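Local atomic coordinates of pirin-like protein (PDB entry 2P17), a protein that is of unknown function but belongs to the pirin family of cupin proteins and binds one iron ion per subunit. Residues Asp37-Leu42 against Leu114-Pro119; Gly152-Val157 against Val181-Gly186; Ile164-Met169 against Ala241-Asn246. All blocks are in the same frame, centred on the assembly; numbering follows the deposited sequence.

Interaction 1: residues Asp37-Leu42 against Leu114-Pro119; sequences DPFLLL and LWVNLP
Three backbone hydrogen bonds join the antiparallel strands, the straightest from Asn-117 N to Pro-38 O (2.8 Å), nearly along the C=O axis. Trp-115 O takes Leu-40 N at 2.8 Å from above the carbonyl plane, and Trp-115 N donates to Leu-41 O at 2.9 Å, in the plane of the Leu-41 carbonyl. Leu-40 and Leu-41 both face Trp-115, a beta bulge between the non-hydrogen-bonded pairs Phe-39/Val-116 and Leu-42/Leu-114; the buried Leu-41 N has no partner. A water bridges Asp-37 OD1 and Asn-117 ND2, while Asn-117 OD1 accepts Lys-123 NZ. Leu-41, its CG crowded between N and carbonyl carbon (chi1 65°), lies alongside the indole, CD2 over the Trp-115 six-membered ring, 3.6 Å from the centroid, a CH-pi contact. On the opposite face of the sheet from Trp-115, Phe-39 CD1 meets Leu-114 CD1 obliquely at 3.8 Å, and CG of Pro-38, whose preceding peptide bond is cis, lies over the phenyl centre. Trp-115 meets the ring of the Fe(III) ligand His-57 and so lies in the iron's second shell. In the N-terminal, iron-binding cupin domain strand 39-47 runs between strands 22-26 and 109-117, strand 60-66 flanks the latter, and Phe-39 and Leu-114 rest on Tyr-240 of strand 235-242.

Interaction 2: residues Gly152-Val157 against Val181-Gly186; sequences GSSKGV and VQDLPG
Gln-182 lays its carboxamide between the carbonyl of Ser-153 and the hydroxyl of Ser-154. Its CG is anti to the backbone N, and a bend at chi2 (69°) turns the amide toward the hairpin although its CB points away from it. Ser-154 OG donates to Gln-182 OE1 at 2.6 Å, arriving from above the carbonyl plane. Gln-182 NE2 donates twice: to Ser-153 O at 3.1 Å, nearly within its own amide plane and on a lone pair, and to Asp-183 O in its own strand at 2.9 Å. Three bonds therefore fix the rotation of the amide and tell its oxygen from its nitrogen. Asp-183 makes the second anchor. With CG in the crowded position between N and carbonyl carbon (chi1 55°), its OD1 accepts Lys-155 N at 2.7 Å in a fairly straight bond (165°) that meets the carboxylate from above its plane. Asp-183 OD2 takes a bond of 2.6 Å from a water that also joins Ser-153 OG and Gly-156 N. These partners belong to a beta hairpin with a two-residue loop, a type I' turn from Ser-154 to Val-157, with Lys-155 and Gly-156 both at positive phi. The Lys-155 chain bends at chi2, and its CE crosses Val-181 CG1 at 3.9 Å before NZ forms a salt bridge with Glu-226. Ser-154 OG is also bonded to Arg-140 NH1, which reaches Val-181 O as well. The hairpin packs against strand 145-149 through Ser-154, Gln-182 spreads over Thr-168, Val-170 and Met-172 of strand 167-174, and strand 179-185 pairs with strand 224-231 of the C-terminal cupin domain.

Interaction 3: residues Ile164-Met169 against Ala241-Asn246; sequences IVPVTM and AGEPVN
Val-165 and Val-245 cross at about a right angle, tip to tip, with CG2 of Val-165 3.7 Å from CG2 of Val-245. The other branch of Val-165, CG1, anti to its backbone N, is pressed against the backbone of the second segment, 3.3 Å from Glu-243 O. CB of Pro-166 points toward the other segment, and the extended Glu-243 chain, its CG anti to N (chi1 177°), passes obliquely by the proline's CG and CD: OE1 of Glu-243 comes to 3.5 Å from CD of Pro-166, while OE2 is held by His-187 NE2. Next to these contacts the backbones pair. Glu-243 N donates to Pro-166 O at 3.0 Å, nearly along the C=O axis. Thr-168 and Ala-241 then bond both ways, N of Thr-168 to O of Ala-241 at 2.7 Å and N of Ala-241 to O of Thr-168 at 2.9 Å. This is the antiparallel junction of strands 167-174 and 235-242 in the C-terminal cupin half, where 167-174 also pairs with 145-149 and 235-242 with 189-196. Val-167 and Gly-242 form the non-hydrogen-bonded pair, their CA atoms 4.2 Å apart; with no side chain on Gly-242, the Pro-166 carbonyl and Val-167 lie close over its CA. On the opposite face stand Thr-168 and Ala-241, the latter against Leu-184 of strand 179-185. Selenomethionine Met-169, fully extended, leads away to Val-63, Tyr-65, Val-88 and Trp-90, and Val-167 also touches Trp-90.

In the fold
Interaction 1 belongs to the N-terminal, iron-bearing half of the chain and closes before the other two open; interactions 2 and 3 alternate along the sequence in the C-terminal half. The centres of interactions 1 and 3 are about 8 Å apart, and Asp-37 couples them, its two carboxylate oxygens taking Val-245 N and Asn-246 N in probable hydrogen bonds. Interactions 2 and 3, their centres about 13 Å apart, touch across the consecutive strands 167-174 and 179-185. Interactions 1 and 2, centres about 20 Å and nearest atoms about 9 Å apart, do not touch. Interaction 3 is thus the middle piece, linking the iron-bearing N-terminal cupin half to the C-terminal cupin half.

Interaction 1: residues Asp37-Leu42 against Leu114-Pro119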
loop_
_atom_site.group_PDB
_atom_site.type_symbol
_atom_site.label_atom_id
_atom_site.label_comp_id
_atom_site.label_asym_id
_atom_site.label_seq_id
_atom_site.Cartn_x
_atom_site.Cartn_y
_atom_site.Cartn_z
ATOM N N ASP A 37 -5.028 -11.534 -4.114
ATOM C CA ASP A 37 -3.781 -12.285 -3.894
ATOM C C ASP A 37 -2.608 -11.530 -4.526
ATOM O O ASP A 37 -2.608 -11.322 -5.738
ATOM C CB ASP A 37 -3.972 -13.668 -4.550
ATOM C CG ASP A 37 -2.863 -14.655 -4.240
ATOM O OD1 ASP A 37 -1.984 -14.355 -3.409
ATOM O OD2 ASP A 37 -2.880 -15.748 -4.865
ATOM N N PRO A 38 -1.564 -11.182 -3.741
ATOM C CA PRO A 38 -1.245 -11.601 -2.377
ATOM C C PRO A 38 -1.811 -10.740 -1.249
ATOM O O PRO A 38 -1.473 -10.966 -0.080
ATOM C CB PRO A 38 0.289 -11.495 -2.352
ATOM C CG PRO A 38 0.572 -10.268 -3.240
ATOM C CD PRO A 38 -0.512 -10.311 -4.311
ATOM N N PHE A 39 -2.638 -9.750 -1.575
ATOM C CA PHE A 39 -3.175 -8.855 -0.542
ATOM C C PHE A 39 -4.434 -9.431 0.080
ATOM O O PHE A 39 -5.210 -10.106 -0.599
ATOM C CB PHE A 39 -3.403 -7.462 -1.127
ATOM C CG PHE A 39 -2.195 -6.933 -1.825
ATOM C CD1 PHE A 39 -1.025 -6.707 -1.116
ATOM C CD2 PHE A 39 -2.192 -6.725 -3.192
ATOM C CE1 PHE A 39 0.133 -6.244 -1.750
ATOM C CE2 PHE A 39 -1.046 -6.253 -3.825
ATOM C CZ PHE A 39 0.116 -6.013 -3.099
ATOM N N LEU A 40 -4.612 -9.196 1.377
ATOM C CA LEU A 40 -5.752 -9.768 2.093
ATOM C C LEU A 40 -6.790 -8.725 2.447
ATOM O O LEU A 40 -7.979 -9.034 2.548
ATOM C CB LEU A 40 -5.281 -10.511 3.345
ATOM C CG LEU A 40 -4.424 -11.742 3.090
ATOM C CD1 LEU A 40 -3.735 -12.158 4.375
ATOM C CD2 LEU A 40 -5.239 -12.899 2.489
ATOM N N LEU A 41 -6.334 -7.493 2.642
ATOM C CA LEU A 41 -7.225 -6.375 2.916
ATOM C C LEU A 41 -6.439 -5.073 2.908
ATOM O O LEU A 41 -5.210 -5.070 3.015
ATOM C CB LEU A 41 -8.001 -6.552 4.231
ATOM C CG LEU A 41 -7.262 -6.565 5.563
ATOM C CD1 LEU A 41 -6.948 -5.154 6.059
ATOM C CD2 LEU A 41 -8.106 -7.298 6.619
ATOM N N LEU A 42 -7.161 -3.972 2.745
ATOM C CA LEU A 42 -6.574 -2.647 2.888
ATOM C C LEU A 42 -7.631 -1.781 3.546
ATOM O O LEU A 42 -8.729 -1.636 3.006
ATOM C CB LEU A 42 -6.179 -2.054 1.532
ATOM C CG LEU A 42 -5.622 -0.622 1.583
ATOM C CD1 LEU A 42 -4.363 -0.491 2.449
ATOM C CD2 LEU A 42 -5.332 -0.139 0.171
ATOM N N LEU A 114 -2.389 -2.197 5.101
ATOM C CA LEU A 114 -2.451 -3.296 4.139
ATOM C C LEU A 114 -2.040 -4.602 4.805
ATOM O O LEU A 114 -1.106 -4.616 5.606
ATOM C CB LEU A 114 -1.483 -2.986 2.992
ATOM C CG LEU A 114 -1.332 -4.017 1.888
ATOM C CD1 LEU A 114 -2.489 -3.883 0.895
ATOM C CD2 LEU A 114 0.011 -3.841 1.182
ATOM N N TRP A 115 -2.754 -5.684 4.500
ATOM C CA TRP A 115 -2.304 -7.022 4.899
ATOM C C TRP A 115 -1.825 -7.771 3.688
ATOM O O TRP A 115 -2.483 -7.785 2.639
ATOM C CB TRP A 115 -3.439 -7.821 5.527
ATOM C CG TRP A 115 -3.865 -7.379 6.892
ATOM C CD1 TRP A 115 -3.519 -6.223 7.537
ATOM C CD2 TRP A 115 -4.757 -8.080 7.763
ATOM N NE1 TRP A 115 -4.129 -6.173 8.774
ATOM C CE2 TRP A 115 -4.896 -7.301 8.934
ATOM C CE3 TRP A 115 -5.439 -9.304 7.673
ATOM C CZ2 TRP A 115 -5.703 -7.705 10.013
ATOM C CZ3 TRP A 115 -6.248 -9.701 8.746
ATOM C CH2 TRP A 115 -6.365 -8.901 9.897
ATOM N N VAL A 116 -0.667 -8.405 3.845
ATOM C CA VAL A 116 -0.085 -9.222 2.779
ATOM C C VAL A 116 -0.015 -10.655 3.280
ATOM O O VAL A 116 0.437 -10.904 4.399
ATOM C CB VAL A 116 1.330 -8.745 2.420
ATOM C CG1 VAL A 116 1.847 -9.482 1.181
ATOM C CG2 VAL A 116 1.377 -7.236 2.190
ATOM N N ASN A 117 -0.471 -11.605 2.476
ATOM C CA ASN A 117 -0.397 -13.004 2.887
ATOM C C ASN A 117 1.042 -13.496 2.865
ATOM O O ASN A 117 1.851 -13.036 2.059
ATOM C CB ASN A 117 -1.246 -13.862 1.954
ATOM C CG ASN A 117 -1.624 -15.191 2.566
ATOM O OD1 ASN A 117 -1.481 -15.401 3.771
ATOM N ND2 ASN A 117 -2.139 -16.097 1.728
ATOM N N LEU A 118 1.357 -14.420 3.769
ATOM C CA LEU A 118 2.604 -15.179 3.687
ATOM C C LEU A 118 2.299 -16.550 3.095
ATOM O O LEU A 118 1.320 -17.195 3.498
ATOM C CB LEU A 118 3.255 -15.354 5.062
ATOM C CG LEU A 118 3.878 -14.114 5.730
ATOM C CD1 LEU A 118 4.267 -14.390 7.168
ATOM C CD2 LEU A 118 5.099 -13.662 4.965
ATOM N N PRO A 119 3.147 -17.010 2.153
ATOM C CA PRO A 119 2.999 -18.381 1.645
ATOM C C PRO A 119 3.263 -19.377 2.769
ATOM O O PRO A 119 3.936 -19.046 3.753
ATOM C CB PRO A 119 4.105 -18.501 0.596
ATOM C CG PRO A 119 4.511 -17.096 0.276
ATOM C CD PRO A 119 4.265 -16.301 1.507
HETATM O O HOH W 1 -3.093 -14.895 -0.836
#

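Interaction 2: residues Gly152-Val157 against Val181-Gly186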
loop_
_atom_site.group_PDB
_atom_site.type_symbol
_atom_site.label_atom_id
_atom_site.label_comp_id
_atom_site.label_asym_id
_atom_site.label_seq_id
_atom_site.Cartn_x
_atom_site.Cartn_y
_atom_site.Cartn_z
ATOM N N GLY A 152 10.006 -3.029 -3.566
ATOM C CA GLY A 152 10.097 -3.462 -4.953
ATOM C C GLY A 152 10.805 -2.431 -5.794
ATOM O O GLY A 152 11.790 -1.830 -5.356
ATOM N N SER A 153 10.322 -2.238 -7.017
ATOM C CA SER A 153 11.054 -1.371 -7.935
ATOM C C SER A 153 10.175 -0.586 -8.879
ATOM O O SER A 153 9.023 -0.942 -9.128
ATOM C CB SER A 153 12.028 -2.195 -8.768
ATOM O OG SER A 153 11.304 -3.061 -9.615
ATOM N N SER A 154 10.751 0.484 -9.404
ATOM C CA SER A 154 10.078 1.294 -10.397
ATOM C C SER A 154 11.139 1.695 -11.409
ATOM O O SER A 154 12.063 2.434 -11.077
ATOM C CB SER A 154 9.446 2.509 -9.728
ATOM O OG SER A 154 8.586 3.217 -10.615
ATOM N N LYS A 155 10.987 1.190 -12.631
ATOM C CA LYS A 155 11.976 1.365 -13.715
ATOM C C LYS A 155 13.405 1.125 -13.202
ATOM O O LYS A 155 14.332 1.895 -13.482
ATOM C CB LYS A 155 11.839 2.738 -14.386
ATOM C CG LYS A 155 10.487 2.999 -15.032
ATOM C CD LYS A 155 10.389 2.347 -16.378
ATOM C CE LYS A 155 9.081 2.692 -17.072
ATOM N NZ LYS A 155 9.169 2.270 -18.489
ATOM N N GLY A 156 13.571 0.050 -12.438
ATOM C CA GLY A 156 14.895 -0.368 -11.973
ATOM C C GLY A 156 15.357 0.299 -10.687
ATOM O O GLY A 156 16.376 -0.105 -10.126
ATOM N N VAL A 157 14.640 1.321 -10.223
ATOM C CA VAL A 157 14.930 1.935 -8.909
ATOM C C VAL A 157 14.328 1.036 -7.831
ATOM O O VAL A 157 13.106 0.834 -7.787
ATOM C CB VAL A 157 14.404 3.388 -8.801
ATOM C CG1 VAL A 157 14.665 3.993 -7.412
ATOM C CG2 VAL A 157 15.069 4.268 -9.871
ATOM N N VAL A 181 4.889 6.486 -15.987
ATOM C CA VAL A 181 4.703 5.069 -16.272
ATOM C C VAL A 181 5.287 4.225 -15.145
ATOM O O VAL A 181 6.438 4.448 -14.723
ATOM C CB VAL A 181 5.416 4.674 -17.590
ATOM C CG1 VAL A 181 5.277 3.199 -17.856
ATOM C CG2 VAL A 181 4.854 5.466 -18.763
ATOM N N GLN A 182 4.500 3.268 -14.657
ATOM C CA GLN A 182 5.000 2.237 -13.744
ATOM C C GLN A 182 5.057 0.874 -14.449
ATOM O O GLN A 182 4.048 0.413 -14.994
ATOM C CB GLN A 182 4.106 2.150 -12.511
ATOM C CG GLN A 182 4.479 1.007 -11.573
ATOM C CD GLN A 182 5.809 1.204 -10.872
ATOM O OE1 GLN A 182 6.145 2.315 -10.469
ATOM N NE2 GLN A 182 6.566 0.126 -10.714
ATOM N N ASP A 183 6.228 0.237 -14.415
ATOM C CA ASP A 183 6.409 -1.129 -14.939
ATOM C C ASP A 183 5.986 -2.169 -13.913
ATOM O O ASP A 183 6.228 -2.001 -12.716
ATOM C CB ASP A 183 7.870 -1.377 -15.331
ATOM C CG ASP A 183 8.836 -1.091 -14.192
ATOM O OD1 ASP A 183 8.718 -0.019 -13.560
ATOM O OD2 ASP A 183 9.709 -1.945 -13.928
ATOM N N LEU A 184 5.351 -3.242 -14.382
ATOM C CA LEU A 184 4.992 -4.360 -13.515
ATOM C C LEU A 184 5.180 -5.665 -14.247
ATOM O O LEU A 184 4.808 -5.768 -15.408
ATOM C CB LEU A 184 3.519 -4.279 -13.103
ATOM C CG LEU A 184 3.116 -3.119 -12.199
ATOM C CD1 LEU A 184 1.606 -3.105 -12.092
ATOM C CD2 LEU A 184 3.777 -3.236 -10.811
ATOM N N PRO A 185 5.746 -6.680 -13.573
ATOM C CA PRO A 185 5.775 -8.025 -14.170
ATOM C C PRO A 185 4.346 -8.487 -14.445
ATOM O O PRO A 185 3.433 -8.165 -13.678
ATOM C CB PRO A 185 6.420 -8.875 -13.085
ATOM C CG PRO A 185 7.248 -7.882 -12.277
ATOM C CD PRO A 185 6.438 -6.627 -12.271
ATOM N N GLY A 186 4.150 -9.228 -15.529
ATOM C CA GLY A 186 2.796 -9.581 -15.965
ATOM C C GLY A 186 1.964 -10.363 -14.957
ATOM O O GLY A 186 0.725 -10.258 -14.941
HETATM O O HOH W 2 11.661 -2.106 -12.154
HETATM O O HOH W 3 7.796 -3.429 -10.033
#

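Interaction 3: residues Ile164-Met169 against Ala241-Asn246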
loop_
_atom_site.group_PDB
_atom_site.type_symbol
_atom_site.label_atom_id
_atom_site.label_comp_id
_atom_site.label_asym_id
_atom_site.label_seq_id
_atom_site.Cartn_x
_atom_site.Cartn_y
_atom_site.Cartn_z
ATOM N N ILE A 164 9.205 -10.944 1.607
ATOM C CA ILE A 164 8.995 -12.370 1.435
ATOM C C ILE A 164 8.225 -12.530 0.113
ATOM O O ILE A 164 8.813 -12.921 -0.896
ATOM C CB ILE A 164 8.305 -12.977 2.679
ATOM C CG1 ILE A 164 9.289 -12.949 3.863
ATOM C CG2 ILE A 164 7.859 -14.402 2.414
ATOM C CD1 ILE A 164 8.668 -13.122 5.210
ATOM N N VAL A 165 6.933 -12.203 0.095
ATOM C CA VAL A 165 6.229 -12.065 -1.173
ATOM C C VAL A 165 6.751 -10.785 -1.826
ATOM O O VAL A 165 6.708 -9.717 -1.208
ATOM C CB VAL A 165 4.687 -11.952 -0.980
ATOM C CG1 VAL A 165 4.001 -11.475 -2.263
ATOM C CG2 VAL A 165 4.099 -13.281 -0.545
ATOM N N PRO A 166 7.249 -10.874 -3.076
ATOM C CA PRO A 166 7.629 -9.643 -3.772
ATOM C C PRO A 166 6.459 -8.682 -3.902
ATOM O O PRO A 166 5.415 -9.044 -4.449
ATOM C CB PRO A 166 8.077 -10.136 -5.161
ATOM C CG PRO A 166 8.512 -11.556 -4.928
ATOM C CD PRO A 166 7.517 -12.068 -3.905
ATOM N N VAL A 167 6.640 -7.475 -3.377
ATOM C CA VAL A 167 5.626 -6.427 -3.441
ATOM C C VAL A 167 6.271 -5.140 -3.933
ATOM O O VAL A 167 7.306 -4.701 -3.413
ATOM C CB VAL A 167 4.965 -6.179 -2.058
ATOM C CG1 VAL A 167 4.009 -4.970 -2.081
ATOM C CG2 VAL A 167 4.221 -7.421 -1.592
ATOM N N THR A 168 5.665 -4.534 -4.939
ATOM C CA THR A 168 6.038 -3.195 -5.363
ATOM C C THR A 168 5.056 -2.205 -4.760
ATOM O O THR A 168 3.845 -2.340 -4.941
ATOM C CB THR A 168 6.082 -3.104 -6.884
ATOM O OG1 THR A 168 7.250 -3.803 -7.344
ATOM C CG2 THR A 168 6.114 -1.645 -7.365
HETATM N N MSE A 169 5.587 -1.249 -4.010
HETATM C CA MSE A 169 4.784 -0.214 -3.380
HETATM C C MSE A 169 5.462 1.109 -3.646
HETATM O O MSE A 169 6.611 1.315 -3.249
HETATM C CB MSE A 169 4.653 -0.440 -1.874
HETATM C CG MSE A 169 3.841 0.651 -1.186
HETATM SE SE MSE A 169 3.806 0.316 0.732
HETATM C CE MSE A 169 2.767 1.870 1.282
ATOM N N ALA A 241 1.393 -3.564 -5.809
ATOM C CA ALA A 241 1.260 -4.718 -6.688
ATOM C C ALA A 241 2.179 -5.798 -6.188
ATOM O O ALA A 241 3.276 -5.504 -5.730
ATOM C CB ALA A 241 1.602 -4.340 -8.116
ATOM N N GLY A 242 1.744 -7.048 -6.248
ATOM C CA GLY A 242 2.564 -8.108 -5.705
ATOM C C GLY A 242 2.423 -9.414 -6.449
ATOM O O GLY A 242 1.500 -9.599 -7.245
ATOM N N GLU A 243 3.327 -10.329 -6.151
ATOM C CA GLU A 243 3.300 -11.644 -6.760
ATOM C C GLU A 243 2.284 -12.522 -6.032
ATOM O O GLU A 243 2.434 -12.759 -4.837
ATOM C CB GLU A 243 4.678 -12.263 -6.636
ATOM C CG GLU A 243 4.775 -13.669 -7.163
ATOM C CD GLU A 243 6.207 -14.125 -7.193
ATOM O OE1 GLU A 243 6.688 -14.600 -6.150
ATOM O OE2 GLU A 243 6.847 -14.004 -8.268
ATOM N N PRO A 244 1.239 -13.000 -6.738
ATOM C CA PRO A 244 0.284 -13.895 -6.068
ATOM C C PRO A 244 0.911 -15.131 -5.435
ATOM O O PRO A 244 1.863 -15.694 -5.982
ATOM C CB PRO A 244 -0.676 -14.299 -7.198
ATOM C CG PRO A 244 -0.635 -13.134 -8.134
ATOM C CD PRO A 244 0.834 -12.727 -8.130
ATOM N N VAL A 245 0.364 -15.523 -4.284
ATOM C CA VAL A 245 0.829 -16.691 -3.531
ATOM C C VAL A 245 0.259 -17.959 -4.156
ATOM O O VAL A 245 0.943 -18.983 -4.215
ATOM C CB VAL A 245 0.461 -16.573 -2.033
ATOM C CG1 VAL A 245 0.845 -17.829 -1.286
ATOM C CG2 VAL A 245 1.140 -15.366 -1.411
ATOM N N ASN A 246 -0.979 -17.878 -4.647
ATOM C CA ASN A 246 -1.626 -19.012 -5.304
ATOM C C ASN A 246 -1.749 -20.234 -4.390
ATOM O O ASN A 246 -1.507 -21.376 -4.808
ATOM C CB ASN A 246 -0.897 -19.349 -6.618
ATOM C CG ASN A 246 -1.068 -18.262 -7.673
ATOM O OD1 ASN A 246 -2.169 -17.770 -7.896
ATOM N ND2 ASN A 246 0.025 -17.890 -8.323
#